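Local coordinates for protein pseudoperoxidase (Leishmania major, PDB 5VIA) that binds a heme b whose iron takes a cysteine and a histidine as axial ligands, in a peroxidase-family fold, although it is named a pseudoperoxidase, at residues A92-I97 with E105-Q110; D32-S37 with I97-G102; S136-L141 with K250-L255. One frame throughout, in Å; residues are numbered along the deposited sequence.

Interaction 1 (A92-I97 with E105-Q110); sequences AAIAGI and EAILDQ
I107 carries most of this contact from the side of the short helix, dividing its two branches between the two isoleucines of the longer one. Its CG2 methyl lies against the end of I94, with 3.6 Å from I107 CG2 to I94 CD1. The CG1 methylene of I94 is almost as near, so the methyl rests along the chain rather than on its last carbon alone. The two side chains lie alongside one another, pointing opposite ways. The other branch behaves differently: I107 and I97 meet tip to tip, I107 CD1 standing 3.7 Å from I97 CD1. In I107, CG1 is anti to the carbonyl carbon (chi1 -56°), which leaves CG2 anti to the backbone N and sends the branches to separate partners.

This is the tight part, and here F274 of helix 263-279 touches both I97 and I107, while W111 touches I94. Toward L108 the packing slackens. I94 CG2 comes no closer than 4.2 Å to L108 CB, and L108, partly exposed, also lies on R16 of helix 16-29. Beyond it, D109 and Q110 belong to the solvent side.

The nearest backbone pair is I94 with L108, 7.0 Å between CA atoms, while the two short axes stay 10.2 Å apart at closest approach, a spacing filled by branched aliphatic side chains. With an angle of 156° between their directions, the segments are consecutive helices packed nearly antiparallel in the largely helical peroxidase fold.

Interaction 2 (D32-S37 with I97-G102); sequences DLAATS and IKYLNG. With HEM (protoporphyrin IX containing Fe), chain B.
A34 CB meets two neighbours at once: it lies 3.4 Å from Y99 CD2 and 3.9 Å from L100 CG. The methyl approaches the tyrosine ring obliquely, centred on CD2, with CG and CE2 farther off. Y99 has its CG anti to the backbone N (chi1 175°), which swings the ring out alongside A34, where P31 also touches it. L100 meets A34 with CG and A35 with its CD1 methyl, which sits 3.7 Å from the backbone N of A35 and slightly farther from A35 CB.

One shell out, Y99 and L100 sit where helix 85-99 ends. L100 is the first residue to leave helical geometry, and N101, with positive phi, is the C-prime residue of the Schellman motif that ends the helix, in which G102 N bonds to I97 O at 2.8 Å and N101 N to K98 O. In the other segment, the first turn of helix 33-49 is gripped at L33 O, which accepts S37 N and S37 OG from opposite faces of its carbonyl plane, the hydroxyl at 2.6 Å.

That same turn faces the heme. T36 OG1 donates to propionate oxygen O1D at 2.7 Å, and S169, H165 and E163 give the heme further hydrogen bonds. The side chains that meet across the segments are apolar, while the T36 hydroxyl is used on the heme propionate, where it would be expected to help stabilise negative charge.

Interaction 3 (S136-L141 with K250-L255); sequences SIPTIL and KTWREL. With HEM (protoporphyrin IX containing Fe), chain B.
A single indole spans the gap between two helical segments whose axes come no nearer than 14.0 Å. W252 alone reaches from 250-255; its CG lies anti to the backbone N (chi1 -172°), which carries the six-membered ring out to 136-141. Three aliphatic groups receive the far end. L141 CD1 lies at the ring's edge, near its plane, 4.3 Å from W252 CH2; I137 CG2 approaches CH2 obliquely at 4.2 Å, and P138 CG comes obliquely toward CZ3.

The segments run at 69° to one another, and in this peroxidase-family fold 136-141 lines the heme pocket. I137 turns its CG1 to the vinyl carbon CAB of the heme at 3.7 Å, and L141 CD2 sits 3.6 Å from the ring methyl CMC. Both residues therefore work on two fronts, indole and porphyrin, with L141 splitting its methyls between them.

S136 occupies the N-cap position of helix 137-142, and its OG shares a 2.8 Å hydrogen bond with OG1 of T139. V153 and E149 of helix 149-155 also touch W252, whose backbone N is bound by N249 OD1.

Interactions 1 and 2 work on the same helix, 85-99, and share I97, which points toward the short helix in the first and away from 32-37 in the second, though its side chain touches I38 farther along that helix. They touch directly, A93 CB lying 3.6 Å from S37 O. Interaction 3 stands apart, its centre about 24 Å from each of the others. Both 32-37 and 136-141 nevertheless meet the same heme, one hydrogen-bonding a propionate, the other packing on a vinyl and a methyl. All three contacts are mostly buried, each with one partly exposed member (L108, Y99, P138): aliphatic branches in interaction 1, alanine methyls against a tyrosine ring and a leucine in interaction 2, a spanning indole in interaction 3.

Interaction 1 (A92-I97 with E105-Q110)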
loop_
_atom_site.group_PDB
_atom_site.type_symbol
_atom_site.label_atom_id
_atom_site.label_comp_id
_atom_site.label_asym_id
_atom_site.label_seq_id
_atom_site.Cartn_x
_atom_site.Cartn_y
_atom_site.Cartn_z
ATOM N N ALA A 92 7.110 -7.514 -7.520
ATOM C CA ALA A 92 7.966 -6.679 -6.681
ATOM C C ALA A 92 7.251 -6.274 -5.396
ATOM O O ALA A 92 7.870 -6.203 -4.345
ATOM C CB ALA A 92 8.444 -5.449 -7.449
ATOM N N ALA A 93 5.953 -5.990 -5.483
ATOM C CA ALA A 93 5.174 -5.672 -4.293
ATOM C C ALA A 93 5.120 -6.896 -3.393
ATOM O O ALA A 93 5.313 -6.798 -2.174
ATOM C CB ALA A 93 3.751 -5.223 -4.673
ATOM N N ILE A 94 4.857 -8.052 -4.000
ATOM C CA ILE A 94 4.820 -9.314 -3.264
ATOM C C ILE A 94 6.176 -9.583 -2.614
ATOM O O ILE A 94 6.250 -10.057 -1.482
ATOM C CB ILE A 94 4.392 -10.486 -4.199
ATOM C CG1 ILE A 94 2.912 -10.347 -4.588
ATOM C CG2 ILE A 94 4.608 -11.842 -3.542
ATOM C CD1 ILE A 94 2.491 -11.295 -5.705
ATOM N N ALA A 95 7.253 -9.257 -3.319
ATOM C CA ALA A 95 8.591 -9.400 -2.751
ATOM C C ALA A 95 8.809 -8.441 -1.577
ATOM O O ALA A 95 9.545 -8.761 -0.634
ATOM C CB ALA A 95 9.644 -9.196 -3.820
ATOM N N GLY A 96 8.168 -7.272 -1.632
ATOM C CA GLY A 96 8.227 -6.324 -0.526
ATOM C C GLY A 96 7.622 -6.917 0.736
ATOM O O GLY A 96 8.183 -6.790 1.832
ATOM N N ILE A 97 6.468 -7.568 0.590
ATOM C CA ILE A 97 5.827 -8.222 1.724
ATOM C C ILE A 97 6.746 -9.294 2.313
ATOM O O ILE A 97 6.940 -9.368 3.538
ATOM C CB ILE A 97 4.488 -8.872 1.314
ATOM C CG1 ILE A 97 3.511 -7.813 0.799
ATOM C CG2 ILE A 97 3.864 -9.614 2.487
ATOM C CD1 ILE A 97 2.293 -8.405 0.105
ATOM N N GLU A 105 2.593 -15.902 1.201
ATOM C CA GLU A 105 2.661 -17.242 0.614
ATOM C C GLU A 105 1.464 -17.604 -0.272
ATOM O O GLU A 105 1.635 -18.150 -1.363
ATOM C CB GLU A 105 2.853 -18.294 1.713
ATOM C CG GLU A 105 4.244 -18.298 2.372
ATOM C CD GLU A 105 4.373 -17.350 3.571
ATOM O OE1 GLU A 105 3.552 -16.410 3.709
ATOM O OE2 GLU A 105 5.315 -17.555 4.378
ATOM N N ALA A 106 0.259 -17.305 0.207
ATOM C CA ALA A 106 -0.959 -17.506 -0.577
ATOM C C ALA A 106 -1.044 -16.531 -1.746
ATOM O O ALA A 106 -1.504 -16.892 -2.831
ATOM C CB ALA A 106 -2.185 -17.372 0.305
ATOM N N ILE A 107 -0.615 -15.287 -1.532
ATOM C CA ILE A 107 -0.612 -14.304 -2.615
ATOM C C ILE A 107 0.277 -14.805 -3.750
ATOM O O ILE A 107 -0.094 -14.730 -4.922
ATOM C CB ILE A 107 -0.074 -12.929 -2.165
ATOM C CG1 ILE A 107 -0.855 -12.380 -0.968
ATOM C CG2 ILE A 107 -0.144 -11.944 -3.309
ATOM C CD1 ILE A 107 -0.223 -11.107 -0.349
ATOM N N LEU A 108 1.456 -15.311 -3.399
ATOM C CA LEU A 108 2.386 -15.796 -4.417
ATOM C C LEU A 108 1.885 -17.082 -5.074
ATOM O O LEU A 108 1.918 -17.207 -6.301
ATOM C CB LEU A 108 3.785 -15.997 -3.836
ATOM C CG LEU A 108 4.835 -16.385 -4.876
ATOM C CD1 LEU A 108 4.835 -15.380 -6.021
ATOM C CD2 LEU A 108 6.216 -16.484 -4.246
ATOM N N ASP A 109 1.406 -18.021 -4.263
ATOM C CA ASP A 109 0.906 -19.300 -4.776
ATOM C C ASP A 109 -0.268 -19.143 -5.747
ATOM O O ASP A 109 -0.401 -19.917 -6.696
ATOM C CB ASP A 109 0.515 -20.226 -3.622
ATOM C CG ASP A 109 0.002 -21.571 -4.102
ATOM O OD1 ASP A 109 0.817 -22.393 -4.575
ATOM O OD2 ASP A 109 -1.222 -21.805 -4.002
ATOM N N GLN A 110 -1.103 -18.135 -5.517
ATOM C CA GLN A 110 -2.284 -17.899 -6.343
ATOM C C GLN A 110 -2.067 -16.808 -7.384
ATOM O O GLN A 110 -2.998 -16.450 -8.108
ATOM C CB GLN A 110 -3.475 -17.509 -5.466
ATOM C CG GLN A 110 -4.085 -18.645 -4.661
ATOM C CD GLN A 110 -5.184 -18.156 -3.729
ATOM O OE1 GLN A 110 -5.639 -17.008 -3.823
ATOM N NE2 GLN A 110 -5.609 -19.022 -2.816
#

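Interaction 2 (D32-S37 with I97-G102)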
loop_
_atom_site.group_PDB
_atom_site.type_symbol
_atom_site.label_atom_id
_atom_site.label_comp_id
_atom_site.label_asym_id
_atom_site.label_seq_id
_atom_site.Cartn_x
_atom_site.Cartn_y
_atom_site.Cartn_z
ATOM N N ASP A 32 14.538 0.286 2.446
ATOM C CA ASP A 32 13.423 1.222 2.507
ATOM C C ASP A 32 12.471 1.067 1.330
ATOM O O ASP A 32 11.305 1.454 1.414
ATOM C CB ASP A 32 13.937 2.665 2.565
ATOM C CG ASP A 32 14.819 3.032 1.380
ATOM O OD1 ASP A 32 15.956 2.503 1.269
ATOM O OD2 ASP A 32 14.387 3.882 0.567
ATOM N N LEU A 33 12.977 0.512 0.230
ATOM C CA LEU A 33 12.189 0.398 -1.000
ATOM C C LEU A 33 11.229 -0.785 -0.998
ATOM O O LEU A 33 10.393 -0.919 -1.899
ATOM C CB LEU A 33 13.115 0.335 -2.217
ATOM C CG LEU A 33 13.960 1.595 -2.413
ATOM C CD1 LEU A 33 14.740 1.540 -3.712
ATOM C CD2 LEU A 33 13.057 2.823 -2.377
ATOM N N ALA A 34 11.337 -1.650 0.002
ATOM C CA ALA A 34 10.390 -2.757 0.101
ATOM C C ALA A 34 9.005 -2.226 0.395
ATOM O O ALA A 34 8.022 -2.578 -0.289
ATOM C CB ALA A 34 10.819 -3.738 1.166
ATOM N N ALA A 35 8.897 -1.380 1.415
ATOM C CA ALA A 35 7.583 -0.822 1.715
ATOM C C ALA A 35 7.079 0.104 0.598
ATOM O O ALA A 35 5.879 0.130 0.290
ATOM C CB ALA A 35 7.583 -0.124 3.061
ATOM N N THR A 36 7.975 0.868 -0.019
ATOM C CA THR A 36 7.547 1.728 -1.120
ATOM C C THR A 36 7.018 0.886 -2.303
ATOM O O THR A 36 6.057 1.282 -2.984
ATOM C CB THR A 36 8.660 2.671 -1.589
ATOM O OG1 THR A 36 9.363 3.198 -0.449
ATOM C CG2 THR A 36 8.047 3.823 -2.390
ATOM N N SER A 37 7.621 -0.280 -2.532
ATOM C CA SER A 37 7.149 -1.162 -3.593
ATOM C C SER A 37 5.758 -1.700 -3.262
ATOM O O SER A 37 4.945 -1.918 -4.159
ATOM C CB SER A 37 8.127 -2.311 -3.828
ATOM O OG SER A 37 9.433 -1.816 -4.112
ATOM N N ILE A 97 6.468 -7.568 0.590
ATOM C CA ILE A 97 5.827 -8.222 1.724
ATOM C C ILE A 97 6.746 -9.294 2.313
ATOM O O ILE A 97 6.940 -9.368 3.538
ATOM C CB ILE A 97 4.488 -8.872 1.314
ATOM C CG1 ILE A 97 3.511 -7.813 0.799
ATOM C CG2 ILE A 97 3.864 -9.614 2.487
ATOM C CD1 ILE A 97 2.293 -8.405 0.105
ATOM N N LYS A 98 7.288 -10.144 1.443
ATOM C CA LYS A 98 8.233 -11.180 1.853
ATOM C C LYS A 98 9.417 -10.588 2.602
ATOM O O LYS A 98 9.824 -11.096 3.661
ATOM C CB LYS A 98 8.751 -11.928 0.616
ATOM C CG LYS A 98 9.706 -13.080 0.905
ATOM C CD LYS A 98 10.150 -13.747 -0.396
ATOM C CE LYS A 98 10.872 -15.074 -0.160
ATOM N NZ LYS A 98 12.189 -14.941 0.489
ATOM N N TYR A 99 9.983 -9.523 2.041
ATOM C CA TYR A 99 11.167 -8.914 2.645
ATOM C C TYR A 99 10.824 -8.385 4.033
ATOM O O TYR A 99 11.629 -8.471 4.951
ATOM C CB TYR A 99 11.746 -7.802 1.754
ATOM C CG TYR A 99 12.910 -7.071 2.406
ATOM C CD1 TYR A 99 14.189 -7.610 2.399
ATOM C CD2 TYR A 99 12.713 -5.852 3.050
ATOM C CE1 TYR A 99 15.246 -6.953 3.002
ATOM C CE2 TYR A 99 13.760 -5.187 3.663
ATOM C CZ TYR A 99 15.021 -5.737 3.634
ATOM O OH TYR A 99 16.056 -5.073 4.249
ATOM N N LEU A 100 9.608 -7.869 4.184
ATOM C CA LEU A 100 9.189 -7.294 5.455
ATOM C C LEU A 100 8.467 -8.295 6.370
ATOM O O LEU A 100 7.669 -7.899 7.228
ATOM C CB LEU A 100 8.332 -6.052 5.213
ATOM C CG LEU A 100 9.074 -4.932 4.481
ATOM C CD1 LEU A 100 8.124 -3.813 4.126
ATOM C CD2 LEU A 100 10.245 -4.413 5.331
ATOM N N ASN A 101 8.773 -9.578 6.196
ATOM C CA ASN A 101 8.262 -10.634 7.077
ATOM C C ASN A 101 6.735 -10.686 7.112
ATOM O O ASN A 101 6.147 -11.065 8.122
ATOM C CB ASN A 101 8.822 -10.475 8.498
ATOM C CG ASN A 101 8.972 -11.804 9.223
ATOM O OD1 ASN A 101 8.909 -12.873 8.601
ATOM N ND2 ASN A 101 9.186 -11.749 10.548
ATOM N N GLY A 102 6.102 -10.306 6.007
ATOM C CA GLY A 102 4.650 -10.285 5.939
ATOM C C GLY A 102 4.073 -11.578 5.393
ATOM O O GLY A 102 4.811 -12.471 4.968
HETATM C CHA HEM B . 2.350 5.226 3.301
HETATM C CHB HEM B . -2.051 7.214 3.964
HETATM C CHC HEM B . -3.962 3.315 1.793
HETATM C CHD HEM B . 0.351 1.041 1.819
HETATM C C1A HEM B . 1.332 6.104 3.582
HETATM C C2A HEM B . 1.529 7.471 4.011
HETATM C C3A HEM B . 0.335 8.028 4.190
HETATM C C4A HEM B . -0.684 7.026 3.888
HETATM C CMA HEM B . 0.064 9.474 4.644
HETATM C CAA HEM B . 2.899 8.165 4.172
HETATM C CBA HEM B . 3.333 8.461 2.723
HETATM C CGA HEM B . 4.679 9.144 2.634
HETATM O O1A HEM B . 4.812 10.275 3.163
HETATM O O2A HEM B . 5.610 8.572 2.001
HETATM C C1B HEM B . -2.979 6.353 3.414
HETATM C C2B HEM B . -4.412 6.530 3.364
HETATM C C3B HEM B . -4.958 5.471 2.747
HETATM C C4B HEM B . -3.874 4.546 2.418
HETATM C CMB HEM B . -5.159 7.760 3.900
HETATM C CAB HEM B . -6.480 5.312 2.505
HETATM C CBB HEM B . -6.969 4.599 1.485
HETATM C C1C HEM B . -2.981 2.355 1.616
HETATM C C2C HEM B . -3.162 1.010 1.053
HETATM C C3C HEM B . -1.951 0.389 1.063
HETATM C C4C HEM B . -0.986 1.319 1.631
HETATM C CMC HEM B . -4.523 0.463 0.538
HETATM C CAC HEM B . -1.486 -1.006 0.586
HETATM C CBC HEM B . -2.271 -1.850 -0.097
HETATM C C1D HEM B . 1.299 1.943 2.237
HETATM C C2D HEM B . 2.707 1.653 2.413
HETATM C C3D HEM B . 3.333 2.961 2.880
HETATM C C4D HEM B . 2.238 3.907 2.937
HETATM C CMD HEM B . 3.426 0.307 2.177
HETATM C CAD HEM B . 4.831 3.217 3.194
HETATM C CBD HEM B . 5.453 3.617 1.849
HETATM C CGD HEM B . 6.921 3.945 1.988
HETATM O O1D HEM B . 7.515 4.484 1.008
HETATM O O2D HEM B . 7.483 3.672 3.078
HETATM N NA HEM B . -0.036 5.857 3.524
HETATM N NB HEM B . -2.685 5.135 2.841
HETATM N NC HEM B . -1.634 2.503 1.960
HETATM N ND HEM B . 1.055 3.274 2.568
HETATM FE FE HEM B . -0.819 4.245 2.685
#

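Interaction 3 (S136-L141 with K250-L255)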
loop_
_atom_site.group_PDB
_atom_site.type_symbol
_atom_site.label_atom_id
_atom_site.label_comp_id
_atom_site.label_asym_id
_atom_site.label_seq_id
_atom_site.Cartn_x
_atom_site.Cartn_y
_atom_site.Cartn_z
ATOM N N SER A 136 -13.874 9.104 0.443
ATOM C CA SER A 136 -13.696 8.395 1.710
ATOM C C SER A 136 -12.829 7.156 1.510
ATOM O O SER A 136 -12.689 6.642 0.389
ATOM C CB SER A 136 -15.043 7.997 2.304
ATOM O OG SER A 136 -15.596 6.918 1.558
ATOM N N ILE A 137 -12.249 6.672 2.598
ATOM C CA ILE A 137 -11.430 5.464 2.562
ATOM C C ILE A 137 -12.197 4.198 2.087
ATOM O O ILE A 137 -11.698 3.479 1.227
ATOM C CB ILE A 137 -10.686 5.253 3.899
ATOM C CG1 ILE A 137 -9.620 6.346 4.069
ATOM C CG2 ILE A 137 -10.043 3.871 3.961
ATOM C CD1 ILE A 137 -8.811 6.259 5.372
ATOM N N PRO A 138 -13.401 3.927 2.639
ATOM C CA PRO A 138 -14.158 2.770 2.134
ATOM C C PRO A 138 -14.469 2.856 0.642
ATOM O O PRO A 138 -14.390 1.828 -0.051
ATOM C CB PRO A 138 -15.454 2.822 2.947
ATOM C CG PRO A 138 -15.034 3.431 4.255
ATOM C CD PRO A 138 -14.006 4.476 3.868
ATOM N N THR A 139 -14.811 4.046 0.150
ATOM C CA THR A 139 -15.112 4.237 -1.275
ATOM C C THR A 139 -13.934 3.793 -2.135
ATOM O O THR A 139 -14.092 3.063 -3.126
ATOM C CB THR A 139 -15.449 5.706 -1.577
ATOM O OG1 THR A 139 -16.673 6.055 -0.913
ATOM C CG2 THR A 139 -15.600 5.945 -3.090
ATOM N N ILE A 140 -12.738 4.215 -1.737
ATOM C CA ILE A 140 -11.550 3.861 -2.478
ATOM C C ILE A 140 -11.241 2.374 -2.356
ATOM O O ILE A 140 -11.044 1.698 -3.367
ATOM C CB ILE A 140 -10.328 4.690 -2.004
ATOM C CG1 ILE A 140 -10.595 6.183 -2.231
ATOM C CG2 ILE A 140 -9.088 4.236 -2.742
ATOM C CD1 ILE A 140 -9.547 7.099 -1.638
ATOM N N LEU A 141 -11.193 1.862 -1.124
ATOM C CA LEU A 141 -10.725 0.499 -0.901
ATOM C C LEU A 141 -11.671 -0.567 -1.482
ATOM O O LEU A 141 -11.217 -1.556 -2.059
ATOM C CB LEU A 141 -10.463 0.246 0.583
ATOM C CG LEU A 141 -9.358 1.104 1.235
ATOM C CD1 LEU A 141 -9.095 0.651 2.660
ATOM C CD2 LEU A 141 -8.067 1.062 0.428
ATOM N N LYS A 250 -18.979 1.167 13.874
ATOM C CA LYS A 250 -19.130 -0.095 14.593
ATOM C C LYS A 250 -18.506 -1.300 13.892
ATOM O O LYS A 250 -17.734 -2.042 14.502
ATOM C CB LYS A 250 -20.607 -0.364 14.885
ATOM C CG LYS A 250 -20.869 -1.762 15.417
ATOM C CD LYS A 250 -22.349 -2.000 15.688
ATOM C CE LYS A 250 -22.633 -3.487 15.787
ATOM N NZ LYS A 250 -23.949 -3.744 16.419
ATOM N N THR A 251 -18.841 -1.501 12.620
ATOM C CA THR A 251 -18.353 -2.676 11.901
ATOM C C THR A 251 -16.860 -2.589 11.588
ATOM O O THR A 251 -16.152 -3.597 11.659
ATOM C CB THR A 251 -19.122 -2.910 10.600
ATOM O OG1 THR A 251 -18.881 -1.822 9.701
ATOM C CG2 THR A 251 -20.605 -3.017 10.876
ATOM N N TRP A 252 -16.391 -1.396 11.227
ATOM C CA TRP A 252 -14.964 -1.178 10.969
ATOM C C TRP A 252 -14.138 -1.455 12.224
ATOM O O TRP A 252 -13.130 -2.171 12.179
ATOM C CB TRP A 252 -14.725 0.266 10.520
ATOM C CG TRP A 252 -13.323 0.529 10.050
ATOM C CD1 TRP A 252 -12.225 0.838 10.819
ATOM C CD2 TRP A 252 -12.865 0.507 8.692
ATOM N NE1 TRP A 252 -11.118 1.006 10.012
ATOM C CE2 TRP A 252 -11.489 0.813 8.706
ATOM C CE3 TRP A 252 -13.492 0.267 7.464
ATOM C CZ2 TRP A 252 -10.736 0.876 7.539
ATOM C CZ3 TRP A 252 -12.734 0.332 6.310
ATOM C CH2 TRP A 252 -11.382 0.630 6.353
ATOM N N ARG A 253 -14.564 -0.873 13.339
ATOM C CA ARG A 253 -13.869 -1.048 14.609
ATOM C C ARG A 253 -13.830 -2.509 15.064
ATOM O O ARG A 253 -12.795 -2.982 15.528
ATOM C CB ARG A 253 -14.496 -0.173 15.699
ATOM C CG ARG A 253 -13.959 -0.479 17.093
ATOM C CD ARG A 253 -14.599 0.385 18.158
ATOM N NE ARG A 253 -13.755 1.526 18.490
ATOM C CZ ARG A 253 -12.845 1.519 19.455
ATOM N NH1 ARG A 253 -12.656 0.435 20.194
ATOM N NH2 ARG A 253 -12.131 2.600 19.689
ATOM N N GLU A 254 -14.947 -3.228 14.936
ATOM C CA GLU A 254 -14.946 -4.641 15.312
ATOM C C GLU A 254 -13.944 -5.453 14.489
ATOM O O GLU A 254 -13.360 -6.408 14.989
ATOM C CB GLU A 254 -16.347 -5.258 15.237
ATOM C CG GLU A 254 -16.380 -6.804 15.226
ATOM C CD GLU A 254 -15.862 -7.491 16.516
ATOM O OE1 GLU A 254 -14.881 -7.029 17.151
ATOM O OE2 GLU A 254 -16.447 -8.540 16.886
ATOM N N LEU A 255 -13.726 -5.063 13.236
ATOM C CA LEU A 255 -12.701 -5.718 12.426
ATOM C C LEU A 255 -11.291 -5.343 12.912
ATOM O O LEU A 255 -10.388 -6.189 12.941
ATOM C CB LEU A 255 -12.882 -5.382 10.940
ATOM C CG LEU A 255 -14.117 -6.038 10.285
ATOM C CD1 LEU A 255 -14.512 -5.378 8.966
ATOM C CD2 LEU A 255 -13.814 -7.487 10.038
HETATM C CHA HEM B . 2.350 5.226 3.301
HETATM C CHB HEM B . -2.051 7.214 3.964
HETATM C CHC HEM B . -3.962 3.315 1.793
HETATM C CHD HEM B . 0.351 1.041 1.819
HETATM C C1A HEM B . 1.332 6.104 3.582
HETATM C C2A HEM B . 1.529 7.471 4.011
HETATM C C3A HEM B . 0.335 8.028 4.190
HETATM C C4A HEM B . -0.684 7.026 3.888
HETATM C CMA HEM B . 0.064 9.474 4.644
HETATM C CAA HEM B . 2.899 8.165 4.172
HETATM C CBA HEM B . 3.333 8.461 2.723
HETATM C CGA HEM B . 4.679 9.144 2.634
HETATM O O1A HEM B . 4.812 10.275 3.163
HETATM O O2A HEM B . 5.610 8.572 2.001
HETATM C C1B HEM B . -2.979 6.353 3.414
HETATM C C2B HEM B . -4.412 6.530 3.364
HETATM C C3B HEM B . -4.958 5.471 2.747
HETATM C C4B HEM B . -3.874 4.546 2.418
HETATM C CMB HEM B . -5.159 7.760 3.900
HETATM C CAB HEM B . -6.480 5.312 2.505
HETATM C CBB HEM B . -6.969 4.599 1.485
HETATM C C1C HEM B . -2.981 2.355 1.616
HETATM C C2C HEM B . -3.162 1.010 1.053
HETATM C C3C HEM B . -1.951 0.389 1.063
HETATM C C4C HEM B . -0.986 1.319 1.631
HETATM C CMC HEM B . -4.523 0.463 0.538
HETATM C CAC HEM B . -1.486 -1.006 0.586
HETATM C CBC HEM B . -2.271 -1.850 -0.097
HETATM C C1D HEM B . 1.299 1.943 2.237
HETATM C C2D HEM B . 2.707 1.653 2.413
HETATM C C3D HEM B . 3.333 2.961 2.880
HETATM C C4D HEM B . 2.238 3.907 2.937
HETATM C CMD HEM B . 3.426 0.307 2.177
HETATM C CAD HEM B . 4.831 3.217 3.194
HETATM C CBD HEM B . 5.453 3.617 1.849
HETATM C CGD HEM B . 6.921 3.945 1.988
HETATM O O1D HEM B . 7.515 4.484 1.008
HETATM O O2D HEM B . 7.483 3.672 3.078
HETATM N NA HEM B . -0.036 5.857 3.524
HETATM N NB HEM B . -2.685 5.135 2.841
HETATM N NC HEM B . -1.634 2.503 1.960
HETATM N ND HEM B . 1.055 3.274 2.568
HETATM FE FE HEM B . -0.819 4.245 2.685
#